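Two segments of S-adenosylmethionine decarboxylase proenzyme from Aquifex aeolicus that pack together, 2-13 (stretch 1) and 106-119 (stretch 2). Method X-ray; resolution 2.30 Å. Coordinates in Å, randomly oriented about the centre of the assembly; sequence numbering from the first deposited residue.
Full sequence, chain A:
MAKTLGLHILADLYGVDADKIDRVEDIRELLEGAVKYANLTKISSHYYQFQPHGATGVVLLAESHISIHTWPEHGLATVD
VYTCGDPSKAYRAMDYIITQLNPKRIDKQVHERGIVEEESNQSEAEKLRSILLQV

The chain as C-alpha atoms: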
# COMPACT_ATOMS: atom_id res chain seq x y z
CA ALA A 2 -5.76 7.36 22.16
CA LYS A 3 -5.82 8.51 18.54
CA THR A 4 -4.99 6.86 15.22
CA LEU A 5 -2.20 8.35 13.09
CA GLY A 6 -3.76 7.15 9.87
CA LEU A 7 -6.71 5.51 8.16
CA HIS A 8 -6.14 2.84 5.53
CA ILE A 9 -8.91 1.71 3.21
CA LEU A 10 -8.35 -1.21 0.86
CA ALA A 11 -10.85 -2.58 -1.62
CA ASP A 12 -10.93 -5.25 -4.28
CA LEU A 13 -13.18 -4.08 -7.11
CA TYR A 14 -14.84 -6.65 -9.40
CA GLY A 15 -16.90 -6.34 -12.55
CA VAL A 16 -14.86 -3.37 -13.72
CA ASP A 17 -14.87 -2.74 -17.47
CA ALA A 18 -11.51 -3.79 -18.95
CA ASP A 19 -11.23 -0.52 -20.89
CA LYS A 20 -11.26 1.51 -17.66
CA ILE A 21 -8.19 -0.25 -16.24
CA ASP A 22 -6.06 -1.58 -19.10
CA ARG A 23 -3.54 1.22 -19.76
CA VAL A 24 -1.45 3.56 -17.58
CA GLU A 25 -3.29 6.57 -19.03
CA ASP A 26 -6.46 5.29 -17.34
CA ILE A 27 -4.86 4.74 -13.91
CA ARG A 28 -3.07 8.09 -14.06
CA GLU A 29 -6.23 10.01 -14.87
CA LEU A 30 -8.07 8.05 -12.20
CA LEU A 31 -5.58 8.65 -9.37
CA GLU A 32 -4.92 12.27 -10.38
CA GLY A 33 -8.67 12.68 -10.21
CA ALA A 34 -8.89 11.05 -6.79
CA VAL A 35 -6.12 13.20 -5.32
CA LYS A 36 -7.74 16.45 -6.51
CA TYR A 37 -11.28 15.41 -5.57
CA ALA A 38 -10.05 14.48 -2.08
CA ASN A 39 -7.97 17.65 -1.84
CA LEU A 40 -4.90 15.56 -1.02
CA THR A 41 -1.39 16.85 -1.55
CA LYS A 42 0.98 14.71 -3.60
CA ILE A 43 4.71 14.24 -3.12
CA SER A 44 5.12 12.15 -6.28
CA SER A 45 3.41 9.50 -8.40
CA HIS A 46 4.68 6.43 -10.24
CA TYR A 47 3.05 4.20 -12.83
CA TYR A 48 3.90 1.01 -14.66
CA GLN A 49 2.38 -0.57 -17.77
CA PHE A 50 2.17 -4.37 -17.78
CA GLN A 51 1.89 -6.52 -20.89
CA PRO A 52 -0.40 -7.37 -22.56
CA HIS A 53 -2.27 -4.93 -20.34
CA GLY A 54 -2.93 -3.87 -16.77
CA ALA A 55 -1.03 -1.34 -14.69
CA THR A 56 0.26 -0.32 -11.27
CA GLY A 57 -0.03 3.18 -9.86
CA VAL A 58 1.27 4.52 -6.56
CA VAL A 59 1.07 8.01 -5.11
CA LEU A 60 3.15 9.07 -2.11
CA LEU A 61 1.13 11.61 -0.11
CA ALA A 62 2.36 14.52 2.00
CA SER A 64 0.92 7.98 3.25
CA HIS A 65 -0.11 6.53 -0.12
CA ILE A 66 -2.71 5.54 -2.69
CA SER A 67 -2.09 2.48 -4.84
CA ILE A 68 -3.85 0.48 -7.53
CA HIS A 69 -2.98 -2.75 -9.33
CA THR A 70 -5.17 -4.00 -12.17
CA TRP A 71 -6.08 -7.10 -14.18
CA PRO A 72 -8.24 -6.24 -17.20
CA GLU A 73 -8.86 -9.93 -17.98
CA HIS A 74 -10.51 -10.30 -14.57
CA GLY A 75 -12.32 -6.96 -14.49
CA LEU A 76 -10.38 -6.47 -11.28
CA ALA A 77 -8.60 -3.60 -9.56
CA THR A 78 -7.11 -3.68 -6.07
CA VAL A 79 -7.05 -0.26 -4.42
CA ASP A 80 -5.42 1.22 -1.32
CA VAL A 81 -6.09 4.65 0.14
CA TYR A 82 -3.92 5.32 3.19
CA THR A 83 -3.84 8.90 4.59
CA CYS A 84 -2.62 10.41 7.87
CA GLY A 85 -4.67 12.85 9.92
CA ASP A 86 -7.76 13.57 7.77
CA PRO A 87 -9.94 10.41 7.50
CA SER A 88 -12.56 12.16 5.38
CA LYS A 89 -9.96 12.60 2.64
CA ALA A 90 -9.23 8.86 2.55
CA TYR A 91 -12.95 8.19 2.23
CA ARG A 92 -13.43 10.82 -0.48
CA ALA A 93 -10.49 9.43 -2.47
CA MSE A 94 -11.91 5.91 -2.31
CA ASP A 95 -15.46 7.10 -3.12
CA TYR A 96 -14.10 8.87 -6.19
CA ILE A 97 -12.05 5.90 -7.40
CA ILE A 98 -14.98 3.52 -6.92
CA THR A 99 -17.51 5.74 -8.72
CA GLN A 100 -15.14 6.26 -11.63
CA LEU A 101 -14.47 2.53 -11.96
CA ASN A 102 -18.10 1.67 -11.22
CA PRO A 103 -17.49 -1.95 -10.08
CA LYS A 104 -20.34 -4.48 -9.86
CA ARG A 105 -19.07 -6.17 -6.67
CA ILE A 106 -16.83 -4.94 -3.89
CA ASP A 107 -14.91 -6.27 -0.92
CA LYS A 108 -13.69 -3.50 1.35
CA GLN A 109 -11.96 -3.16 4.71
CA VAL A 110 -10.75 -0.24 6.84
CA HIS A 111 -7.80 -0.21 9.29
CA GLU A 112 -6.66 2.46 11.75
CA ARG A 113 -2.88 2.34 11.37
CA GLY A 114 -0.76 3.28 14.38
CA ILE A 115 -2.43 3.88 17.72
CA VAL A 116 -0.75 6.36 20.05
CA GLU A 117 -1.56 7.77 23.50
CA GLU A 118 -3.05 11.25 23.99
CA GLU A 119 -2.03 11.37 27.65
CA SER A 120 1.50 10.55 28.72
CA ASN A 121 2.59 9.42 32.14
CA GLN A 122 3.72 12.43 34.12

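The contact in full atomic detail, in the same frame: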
# COMPACT_ATOMS: atom_id res chain seq x y z
N ALA A 2 -6.56 7.95 23.27
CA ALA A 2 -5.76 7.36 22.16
C ALA A 2 -6.32 7.79 20.81
O ALA A 2 -7.54 7.84 20.61
CB ALA A 2 -5.76 5.84 22.28
N LYS A 3 -5.42 8.09 19.88
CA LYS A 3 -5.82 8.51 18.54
C LYS A 3 -5.08 7.67 17.51
O LYS A 3 -4.03 7.08 17.80
CB LYS A 3 -5.49 9.99 18.32
CG LYS A 3 -3.98 10.28 18.27
CD LYS A 3 -3.69 11.77 18.03
CE LYS A 3 -4.17 12.25 16.65
NZ LYS A 3 -3.42 11.64 15.52
N THR A 4 -5.62 7.61 16.30
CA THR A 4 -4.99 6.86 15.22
C THR A 4 -4.22 7.86 14.36
O THR A 4 -4.68 8.97 14.14
CB THR A 4 -6.05 6.08 14.37
OG1 THR A 4 -5.38 5.26 13.41
CG2 THR A 4 -6.98 7.04 13.65
N LEU A 5 -3.03 7.47 13.91
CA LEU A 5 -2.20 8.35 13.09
C LEU A 5 -2.63 8.32 11.64
O LEU A 5 -2.33 9.25 10.89
CB LEU A 5 -0.73 7.94 13.20
CG LEU A 5 -0.03 8.29 14.52
CD1 LEU A 5 1.37 7.69 14.54
CD2 LEU A 5 0.03 9.81 14.70
N GLY A 6 -3.32 7.25 11.24
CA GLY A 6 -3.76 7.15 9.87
C GLY A 6 -4.91 6.19 9.65
O GLY A 6 -5.18 5.31 10.47
N LEU A 7 -5.59 6.36 8.52
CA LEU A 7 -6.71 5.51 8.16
C LEU A 7 -6.36 4.89 6.81
O LEU A 7 -5.99 5.59 5.87
CB LEU A 7 -7.99 6.33 8.05
CG LEU A 7 -9.26 5.49 8.00
CD1 LEU A 7 -9.55 4.91 9.38
CD2 LEU A 7 -10.41 6.35 7.57
N HIS A 8 -6.49 3.58 6.73
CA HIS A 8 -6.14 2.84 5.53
C HIS A 8 -7.34 2.05 5.04
O HIS A 8 -7.86 1.18 5.73
CB HIS A 8 -4.97 1.90 5.86
CG HIS A 8 -4.44 1.13 4.69
ND1 HIS A 8 -3.28 0.37 4.78
CD2 HIS A 8 -4.90 0.97 3.43
CE1 HIS A 8 -3.06 -0.22 3.62
NE2 HIS A 8 -4.03 0.12 2.78
N ILE A 9 -7.79 2.39 3.83
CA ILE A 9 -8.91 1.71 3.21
C ILE A 9 -8.39 0.89 2.03
O ILE A 9 -7.65 1.40 1.18
CB ILE A 9 -9.93 2.70 2.63
CG1 ILE A 9 -10.35 3.73 3.67
CG2 ILE A 9 -11.16 1.93 2.13
CD1 ILE A 9 -11.15 4.89 3.08
N LEU A 10 -8.75 -0.38 1.98
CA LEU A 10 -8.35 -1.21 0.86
C LEU A 10 -9.60 -1.87 0.32
O LEU A 10 -10.49 -2.25 1.08
CB LEU A 10 -7.29 -2.24 1.27
CG LEU A 10 -7.29 -2.95 2.62
CD1 LEU A 10 -6.21 -4.01 2.63
CD2 LEU A 10 -7.03 -1.94 3.73
N ALA A 11 -9.69 -1.97 -1.00
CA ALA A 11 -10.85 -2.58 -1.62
C ALA A 11 -10.47 -3.35 -2.86
O ALA A 11 -9.56 -2.95 -3.59
CB ALA A 11 -11.86 -1.50 -1.98
N ASP A 12 -11.16 -4.46 -3.08
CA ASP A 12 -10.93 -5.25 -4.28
C ASP A 12 -12.20 -5.01 -5.09
O ASP A 12 -13.31 -5.33 -4.65
CB ASP A 12 -10.76 -6.73 -3.93
CG ASP A 12 -9.58 -6.97 -2.99
OD1 ASP A 12 -8.68 -6.11 -2.92
OD2 ASP A 12 -9.57 -8.03 -2.34
N LEU A 13 -12.04 -4.41 -6.26
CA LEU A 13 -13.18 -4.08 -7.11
C LEU A 13 -13.35 -5.08 -8.26
O LEU A 13 -12.43 -5.29 -9.05
CB LEU A 13 -13.01 -2.67 -7.68
CG LEU A 13 -12.46 -1.59 -6.74
CD1 LEU A 13 -12.49 -0.26 -7.47
CD2 LEU A 13 -13.28 -1.51 -5.46
N ILE A 106 -17.93 -5.49 -4.66
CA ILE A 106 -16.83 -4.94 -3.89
C ILE A 106 -16.57 -5.67 -2.58
O ILE A 106 -17.48 -6.19 -1.94
CB ILE A 106 -17.12 -3.45 -3.56
CG1 ILE A 106 -17.29 -2.65 -4.85
CG2 ILE A 106 -15.99 -2.87 -2.72
CD1 ILE A 106 -17.93 -1.29 -4.64
N ASP A 107 -15.30 -5.71 -2.20
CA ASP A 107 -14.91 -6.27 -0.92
C ASP A 107 -14.01 -5.18 -0.35
O ASP A 107 -12.95 -4.87 -0.91
CB ASP A 107 -14.13 -7.58 -1.06
CG ASP A 107 -13.87 -8.23 0.29
OD1 ASP A 107 -14.85 -8.37 1.07
OD2 ASP A 107 -12.70 -8.58 0.59
N LYS A 108 -14.44 -4.59 0.75
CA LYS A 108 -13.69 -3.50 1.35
C LYS A 108 -13.40 -3.73 2.82
O LYS A 108 -14.11 -4.49 3.50
CB LYS A 108 -14.49 -2.21 1.18
CG LYS A 108 -13.84 -0.99 1.77
CD LYS A 108 -14.82 0.17 1.84
CE LYS A 108 -15.32 0.58 0.47
NZ LYS A 108 -16.25 1.74 0.57
N GLN A 109 -12.35 -3.08 3.31
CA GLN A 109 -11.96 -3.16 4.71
C GLN A 109 -11.22 -1.88 5.09
O GLN A 109 -10.53 -1.29 4.27
CB GLN A 109 -11.06 -4.38 4.97
CG GLN A 109 -11.70 -5.69 4.53
CD GLN A 109 -11.16 -6.88 5.28
OE1 GLN A 109 -11.39 -8.03 4.89
NE2 GLN A 109 -10.45 -6.63 6.37
N VAL A 110 -11.39 -1.45 6.34
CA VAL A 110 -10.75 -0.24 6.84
C VAL A 110 -9.91 -0.58 8.07
O VAL A 110 -10.34 -1.35 8.92
CB VAL A 110 -11.82 0.83 7.22
CG1 VAL A 110 -11.15 2.11 7.66
CG2 VAL A 110 -12.72 1.09 6.03
N HIS A 111 -8.72 0.00 8.16
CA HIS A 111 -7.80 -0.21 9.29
C HIS A 111 -7.30 1.12 9.85
O HIS A 111 -6.97 2.03 9.09
CB HIS A 111 -6.55 -0.99 8.85
CG HIS A 111 -6.82 -2.36 8.34
ND1 HIS A 111 -7.31 -3.37 9.13
CD2 HIS A 111 -6.61 -2.91 7.12
CE1 HIS A 111 -7.40 -4.49 8.42
NE2 HIS A 111 -6.98 -4.23 7.20
N GLU A 112 -7.22 1.24 11.17
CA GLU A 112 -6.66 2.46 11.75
C GLU A 112 -5.22 2.03 11.94
O GLU A 112 -4.95 1.08 12.66
CB GLU A 112 -7.30 2.77 13.10
CG GLU A 112 -8.80 2.96 13.06
CD GLU A 112 -9.36 3.49 14.38
OE1 GLU A 112 -9.10 2.86 15.43
OE2 GLU A 112 -10.06 4.53 14.36
N ARG A 113 -4.29 2.71 11.27
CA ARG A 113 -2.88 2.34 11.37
C ARG A 113 -2.12 3.20 12.38
O ARG A 113 -2.05 4.42 12.23
CB ARG A 113 -2.18 2.46 10.00
CG ARG A 113 -2.86 1.77 8.80
CD ARG A 113 -2.77 0.25 8.81
NE ARG A 113 -1.41 -0.30 8.87
CZ ARG A 113 -0.64 -0.58 7.82
NH1 ARG A 113 -1.06 -0.37 6.59
NH2 ARG A 113 0.56 -1.13 8.02
N GLY A 114 -1.55 2.56 13.39
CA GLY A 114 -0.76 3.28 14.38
C GLY A 114 -1.55 3.98 15.46
O GLY A 114 -2.01 5.11 15.28
N ILE A 115 -1.69 3.32 16.60
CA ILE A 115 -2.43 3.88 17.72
C ILE A 115 -1.47 4.42 18.78
O ILE A 115 -0.61 3.69 19.29
CB ILE A 115 -3.36 2.82 18.34
CG1 ILE A 115 -4.34 2.34 17.27
CG2 ILE A 115 -4.13 3.42 19.52
CD1 ILE A 115 -5.41 1.38 17.78
N VAL A 116 -1.61 5.70 19.08
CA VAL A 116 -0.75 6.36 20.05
C VAL A 116 -1.54 7.07 21.16
O VAL A 116 -2.66 7.54 20.93
CB VAL A 116 0.19 7.39 19.36
CG1 VAL A 116 1.06 6.68 18.33
CG2 VAL A 116 -0.63 8.47 18.67
N GLU A 117 -0.94 7.14 22.34
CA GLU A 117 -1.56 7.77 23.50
C GLU A 117 -1.73 9.28 23.35
O GLU A 117 -0.97 9.92 22.64
CB GLU A 117 -0.71 7.49 24.75
CG GLU A 117 -0.60 6.02 25.17
CD GLU A 117 -1.95 5.37 25.43
OE1 GLU A 117 -2.93 6.10 25.71
OE2 GLU A 117 -2.03 4.12 25.37
N GLU A 118 -2.75 9.82 24.01
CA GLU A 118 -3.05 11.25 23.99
C GLU A 118 -2.59 11.84 25.32
O GLU A 118 -2.33 13.04 25.44
CB GLU A 118 -4.55 11.48 23.78
CG GLU A 118 -5.05 11.02 22.41
CD GLU A 118 -6.55 11.21 22.23
OE1 GLU A 118 -7.33 10.50 22.89
OE2 GLU A 118 -6.94 12.08 21.42
N GLU A 119 -2.50 10.98 26.33
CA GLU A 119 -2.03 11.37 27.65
C GLU A 119 -0.73 10.62 27.81
O GLU A 119 -0.58 9.52 27.28
CB GLU A 119 -2.99 10.90 28.76
CG GLU A 119 -4.28 11.69 28.88
CD GLU A 119 -5.18 11.52 27.67
OE1 GLU A 119 -5.57 10.37 27.37
OE2 GLU A 119 -5.49 12.54 27.02

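The regular antiparallel ladder joining these stretches is interrupted at Leu5, where the first stretch turns a corner and the alternation of bonded and non-bonded pairs is broken, although the residue register is kept. Leu5 (phi/psi -82/-22°) leaves the extended conformation, and opposite it Gly114 has a positive phi of 81°, a value that favours glycine. An ideal CB on Gly114 would lie 3.7 Å from Leu5 CD1. The chains stay joined here: Leu5 N donates to Gly114 O at 2.9 Å, while the next bond, Gly6 N to Arg113 O, is weak at 3.3 Å and 124°. Thr4 OG1 bonds within its own stretch to Gly6 O (2.9 Å), which also accepts from Arg113 N (2.9 Å).

Beyond the corner, the two strands run antiparallel, at 150° between their N-to-C directions, with axes 4.6 Å apart at closest approach. Paired bonds recur at alternate residues: His8 N to His111 O is 2.9 Å and His111 N to His8 O 2.8 Å, Leu10 N to Gln109 O and Gln109 N to Leu10 O are both 3.0 Å, and Asp12 N reaches Asp107 O at 2.8 Å. On the other side of the corner, Lys3 N to Val116 O (3.0 Å) and Val116 N to Lys3 O (3.1 Å) restore the pattern.

Side chains alternate accordingly. Leu7, Ile9, Ala11 and Leu13 share one face with Val110 and Ile106; Leu7 CD1 meets Val110 CG1 at 3.7 Å, and Leu13 CD2 meets Ile106 CG2 at 4.1 Å. The face bearing His8 is more polar. Arg113 NH1 donates to His8 ND1 at 3.0 Å (138°), an edge-to-edge approach near both planes; since arginine NH1 can only donate, ND1 is the acceptor. Leu10 CD2 lies 3.6 Å from His111 CD2, whereas Asp12 OD2 and Asp107 OD2, like charges, stand 4.3 Å apart; both Asp12 carboxylate oxygens are hydrogen-bonded elsewhere in the structure. At the exposed end, Ala2 N donates to Glu118 OE1 at 2.7 Å.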